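Local atomic coordinates of methyl-coenzyme M reductase I beta subunit (Methanosarcina barkeri, PDB entry 1E6Y), a protein that forms part of methyl-coenzyme M reductase I, which makes methane from methyl-coenzyme M with coenzyme B as reductant, in the last step of methanogenesis. Residues 194-199 / 208-213; 202-207 / 310-315. All coordinates share one frame; numbering follows the deposited sequence.

Contact 1 of 2, residues 194-199 / 208-213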
loop_
_atom_site.group_PDB
_atom_site.type_symbol
_atom_site.label_atom_id
_atom_site.label_comp_id
_atom_site.label_asym_id
_atom_site.label_seq_id
_atom_site.Cartn_x
_atom_site.Cartn_y
_atom_site.Cartn_z
ATOM N N ASN E 194 -11.769 19.237 -11.892
ATOM C CA ASN E 194 -12.456 20.358 -11.255
ATOM C C ASN E 194 -11.504 21.499 -10.900
ATOM O O ASN E 194 -11.891 22.667 -10.949
ATOM C CB ASN E 194 -13.196 19.894 -9.995
ATOM C CG ASN E 194 -14.610 19.420 -10.286
ATOM O OD1 ASN E 194 -15.084 19.496 -11.416
ATOM N ND2 ASN E 194 -15.286 18.918 -9.260
ATOM N N HIS E 195 -10.270 21.155 -10.527
ATOM C CA HIS E 195 -9.243 22.154 -10.218
ATOM C C HIS E 195 -8.945 23.016 -11.437
ATOM O O HIS E 195 -8.911 24.243 -11.351
ATOM C CB HIS E 195 -7.945 21.480 -9.766
ATOM C CG HIS E 195 -7.970 20.994 -8.352
ATOM N ND1 HIS E 195 -9.094 21.067 -7.555
ATOM C CD2 HIS E 195 -7.004 20.435 -7.585
ATOM C CE1 HIS E 195 -8.818 20.578 -6.361
ATOM N NE2 HIS E 195 -7.555 20.186 -6.352
ATOM N N VAL E 196 -8.717 22.354 -12.568
ATOM C CA VAL E 196 -8.364 23.029 -13.811
ATOM C C VAL E 196 -9.507 23.921 -14.285
ATOM O O VAL E 196 -9.288 25.087 -14.618
ATOM C CB VAL E 196 -8.007 22.003 -14.914
ATOM C CG1 VAL E 196 -7.671 22.719 -16.217
ATOM C CG2 VAL E 196 -6.824 21.151 -14.467
ATOM N N ALA E 197 -10.731 23.395 -14.243
ATOM C CA ALA E 197 -11.917 24.169 -14.605
ATOM C C ALA E 197 -12.122 25.374 -13.686
ATOM O O ALA E 197 -12.532 26.442 -14.143
ATOM C CB ALA E 197 -13.150 23.277 -14.582
ATOM N N ALA E 198 -11.847 25.192 -12.394
ATOM C CA ALA E 198 -11.924 26.279 -11.419
ATOM C C ALA E 198 -10.938 27.386 -11.766
ATOM O O ALA E 198 -11.299 28.561 -11.808
ATOM C CB ALA E 198 -11.632 25.751 -10.020
ATOM N N ILE E 199 -9.695 26.997 -12.026
ATOM C CA ILE E 199 -8.638 27.942 -12.375
ATOM C C ILE E 199 -8.947 28.696 -13.675
ATOM O O ILE E 199 -8.679 29.895 -13.782
ATOM C CB ILE E 199 -7.278 27.214 -12.502
ATOM C CG1 ILE E 199 -6.838 26.706 -11.127
ATOM C CG2 ILE E 199 -6.226 28.149 -13.076
ATOM C CD1 ILE E 199 -5.706 25.709 -11.176
ATOM N N SER E 208 -9.243 23.257 -21.207
ATOM C CA SER E 208 -8.606 22.198 -21.979
ATOM C C SER E 208 -7.165 22.564 -22.349
ATOM O O SER E 208 -6.290 21.696 -22.372
ATOM C CB SER E 208 -9.424 21.869 -23.236
ATOM O OG SER E 208 -9.678 23.019 -24.022
ATOM N N ALA E 209 -6.895 23.859 -22.502
ATOM C CA ALA E 209 -5.545 24.322 -22.813
ATOM C C ALA E 209 -4.593 24.097 -21.642
ATOM O O ALA E 209 -3.506 23.538 -21.813
ATOM C CB ALA E 209 -5.569 25.793 -23.190
ATOM N N LEU E 210 -5.016 24.511 -20.449
ATOM C CA LEU E 210 -4.208 24.335 -19.244
ATOM C C LEU E 210 -4.003 22.855 -18.929
ATOM O O LEU E 210 -2.893 22.432 -18.593
ATOM C CB LEU E 210 -4.866 25.038 -18.050
ATOM C CG LEU E 210 -4.090 24.988 -16.728
ATOM C CD1 LEU E 210 -2.684 25.540 -16.917
ATOM C CD2 LEU E 210 -4.834 25.780 -15.672
ATOM N N SER E 211 -5.067 22.069 -19.078
ATOM C CA SER E 211 -4.996 20.627 -18.863
ATOM C C SER E 211 -4.024 19.959 -19.835
ATOM O O SER E 211 -3.252 19.088 -19.443
ATOM C CB SER E 211 -6.386 20.004 -19.007
ATOM O OG SER E 211 -6.322 18.593 -18.907
ATOM N N SER E 212 -4.039 20.405 -21.089
ATOM C CA SER E 212 -3.126 19.888 -22.106
ATOM C C SER E 212 -1.673 20.168 -21.731
ATOM O O SER E 212 -0.803 19.314 -21.899
ATOM C CB SER E 212 -3.441 20.520 -23.463
ATOM O OG SER E 212 -4.743 20.169 -23.899
ATOM N N ILE E 213 -1.427 21.364 -21.205
ATOM C CA ILE E 213 -0.095 21.753 -20.756
ATOM C C ILE E 213 0.380 20.839 -19.628
ATOM O O ILE E 213 1.483 20.296 -19.691
ATOM C CB ILE E 213 -0.089 23.229 -20.295
ATOM C CG1 ILE E 213 -0.231 24.143 -21.518
ATOM C CG2 ILE E 213 1.192 23.550 -19.523
ATOM C CD1 ILE E 213 -0.582 25.571 -21.184
#
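Two consecutive helices, 193-199 and 204-221, pack through V196 and I199 of the first and L210 and S211 of the second. Their short segments run at 129° to each other, nearer antiparallel than parallel. The axes come within 9.3 Å. V196 CG1 does the touching for its residue. It lies anti to the backbone N (chi1 179°) and points at the backbone of the second helix. V196 CG1 lies 3.9 Å from S211 N and 4.1 Å from both L210 CB and S211 CB.

This helix pair belongs to the largely helical C-terminal domain of the beta subunit and lies close to the centre of the chain. All four touching residues are buried. I199 adds a second apolar contact: its CG2 branch is 3.8 Å from L210 CD2, and the two side chains meet at about a right angle. The first torsion of L210 (chi1 -177°) swings CG away from the backbone N, and the second then sets CD2 against I199.

L210 also touches I34 and P425, and S211 packs on I387 and C391. Away from the interface, H195 ND1 is hydrogen-bonded to S409 OG, and N194 ND2 to T408 OG1 and F403 O.

Contact 2 of 2, residues 202-207 / 310-315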
loop_
_atom_site.group_PDB
_atom_site.type_symbol
_atom_site.label_atom_id
_atom_site.label_comp_id
_atom_site.label_asym_id
_atom_site.label_seq_id
_atom_site.Cartn_x
_atom_site.Cartn_y
_atom_site.Cartn_z
ATOM N N ARG E 202 -14.204 28.621 -15.475
ATOM C CA ARG E 202 -15.200 27.931 -16.277
ATOM C C ARG E 202 -15.135 28.328 -17.753
ATOM O O ARG E 202 -16.162 28.350 -18.428
ATOM C CB ARG E 202 -16.605 28.122 -15.713
ATOM C CG ARG E 202 -16.754 27.543 -14.301
ATOM C CD ARG E 202 -18.074 28.045 -13.737
ATOM N NE ARG E 202 -19.060 26.971 -13.567
ATOM C CZ ARG E 202 -19.322 26.499 -12.347
ATOM N NH1 ARG E 202 -20.207 25.529 -12.140
ATOM N NH2 ARG E 202 -18.695 27.009 -11.281
ATOM N N ASN E 203 -13.932 28.634 -18.236
ATOM C CA ASN E 203 -13.694 28.857 -19.657
ATOM C C ASN E 203 -13.272 27.532 -20.272
ATOM O O ASN E 203 -12.165 27.052 -20.024
ATOM C CB ASN E 203 -12.589 29.902 -19.858
ATOM C CG ASN E 203 -12.372 30.258 -21.324
ATOM O OD1 ASN E 203 -12.058 29.398 -22.147
ATOM N ND2 ASN E 203 -12.495 31.541 -21.643
ATOM N N ALA E 204 -14.142 26.973 -21.109
ATOM C CA ALA E 204 -13.953 25.633 -21.661
ATOM C C ALA E 204 -12.601 25.429 -22.348
ATOM O O ALA E 204 -11.842 24.531 -21.977
ATOM C CB ALA E 204 -15.088 25.304 -22.623
ATOM N N MET E 205 -12.274 26.286 -23.312
ATOM C CA MET E 205 -11.056 26.093 -24.092
ATOM C C MET E 205 -9.777 26.425 -23.326
ATOM O O MET E 205 -8.726 25.846 -23.592
ATOM C CB MET E 205 -11.100 26.896 -25.390
ATOM C CG MET E 205 -10.014 26.471 -26.365
ATOM S SD MET E 205 -10.062 27.342 -27.927
ATOM C CE MET E 205 -11.778 27.015 -28.423
ATOM N N ASN E 206 -9.862 27.347 -22.371
ATOM C CA ASN E 206 -8.721 27.626 -21.504
ATOM C C ASN E 206 -8.523 26.509 -20.482
ATOM O O ASN E 206 -7.396 26.224 -20.073
ATOM C CB ASN E 206 -8.895 28.976 -20.799
ATOM C CG ASN E 206 -8.440 30.146 -21.659
ATOM O OD1 ASN E 206 -7.578 29.993 -22.526
ATOM N ND2 ASN E 206 -9.028 31.317 -21.434
ATOM N N ALA E 207 -9.616 25.849 -20.111
ATOM C CA ALA E 207 -9.552 24.670 -19.249
ATOM C C ALA E 207 -8.852 23.515 -19.963
ATOM O O ALA E 207 -7.945 22.891 -19.408
ATOM C CB ALA E 207 -10.958 24.252 -18.817
ATOM N N ALA E 310 -15.877 17.868 -30.447
ATOM C CA ALA E 310 -17.109 17.129 -30.186
ATOM C C ALA E 310 -17.548 17.285 -28.734
ATOM O O ALA E 310 -18.738 17.379 -28.454
ATOM C CB ALA E 310 -16.921 15.655 -30.524
ATOM N N THR E 311 -16.582 17.321 -27.815
ATOM C CA THR E 311 -16.870 17.541 -26.397
ATOM C C THR E 311 -17.488 18.920 -26.181
ATOM O O THR E 311 -18.518 19.053 -25.517
ATOM C CB THR E 311 -15.589 17.426 -25.532
ATOM O OG1 THR E 311 -15.086 16.085 -25.591
ATOM C CG2 THR E 311 -15.887 17.782 -24.081
ATOM N N LEU E 312 -16.874 19.939 -26.773
ATOM C CA LEU E 312 -17.368 21.305 -26.646
ATOM C C LEU E 312 -18.771 21.456 -27.234
ATOM O O LEU E 312 -19.621 22.128 -26.651
ATOM C CB LEU E 312 -16.394 22.281 -27.316
ATOM C CG LEU E 312 -15.040 22.434 -26.613
ATOM C CD1 LEU E 312 -14.139 23.364 -27.407
ATOM C CD2 LEU E 312 -15.250 22.974 -25.212
ATOM N N VAL E 313 -19.044 20.715 -28.305
ATOM C CA VAL E 313 -20.347 20.759 -28.965
ATOM C C VAL E 313 -21.405 19.968 -28.191
ATOM O O VAL E 313 -22.514 20.461 -27.973
ATOM C CB VAL E 313 -20.250 20.226 -30.421
ATOM C CG1 VAL E 313 -21.641 20.051 -31.027
ATOM C CG2 VAL E 313 -19.429 21.187 -31.269
ATOM N N ASN E 314 -21.043 18.771 -27.733
ATOM C CA ASN E 314 -22.000 17.886 -27.071
ATOM C C ASN E 314 -22.242 18.249 -25.607
ATOM O O ASN E 314 -23.386 18.258 -25.146
ATOM C CB ASN E 314 -21.537 16.430 -27.174
ATOM C CG ASN E 314 -22.664 15.445 -26.920
ATOM O OD1 ASN E 314 -23.805 15.665 -27.332
ATOM N ND2 ASN E 314 -22.354 14.362 -26.218
ATOM N N CYS E 315 -21.166 18.519 -24.874
ATOM C CA CYS E 315 -21.290 19.013 -23.505
ATOM C C CYS E 315 -21.828 20.439 -23.490
ATOM O O CYS E 315 -22.616 20.801 -22.617
ATOM C CB CYS E 315 -19.940 18.959 -22.790
ATOM S SG CYS E 315 -19.375 17.288 -22.458
#
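A204 and L312 touch through aliphatic carbons, so no flat group lies in the interface itself. One flat group nearby is the carboxamide of N203, at the N-cap of helix 204-221. Its OD1 accepts from N206 N at 3.0 Å, a fairly straight bond with an N-H...O angle of 161°. The donor sits out of the amide plane, tilted by 35°. At the other end of the amide, ND2 is hydrogen-bonded to D9 OD1. Both ends of the group are thus engaged, which should hold its rotation.

The capped first turn packs against the C-terminal half of helix 296-318, far along the chain but in the same C-terminal domain. The nearest CA pair is A204 and L312, 7.4 Å apart. M205 plays a smaller part: its CE is 4.5 Å from L312 CD1. L312 uses one methyl for each partner. L312 is buried and also packs on L248, V252, A392 and L396.

The gamma subunit reaches this site. T66 of that chain packs on both A204 and L312, and V112 O of the same chain accepts from N314 ND2. The packing is tight at the centre. L312 CG stands beside the backbone N (chi1 -69°), and CD2 lies 3.5 Å from A204 CB, less than usual carbon contact.

Overall arrangement
Contacts 1 and 2 share helix 204-221. Residues 202-207 lead into and form its first turn, and 208-213 follow. The centres of the two contacts are about 11 Å apart. They also meet directly: R202 N probably donates to A197 O (3.1 Å), and V196 CG1 lies 3.2 Å from A207 O. Helix 387-395 touches side chains of both contacts, at S211 and at L312. Contact 1 is nearer the chain centre and touches no other subunit, while contact 2 borders the gamma subunit. Neither lies at the pockets for coenzyme M, coenzyme B or factor 430. N194 is nevertheless backbone-bonded to G370, which falls in sequence between the coenzyme B pocket residues G366 and H376.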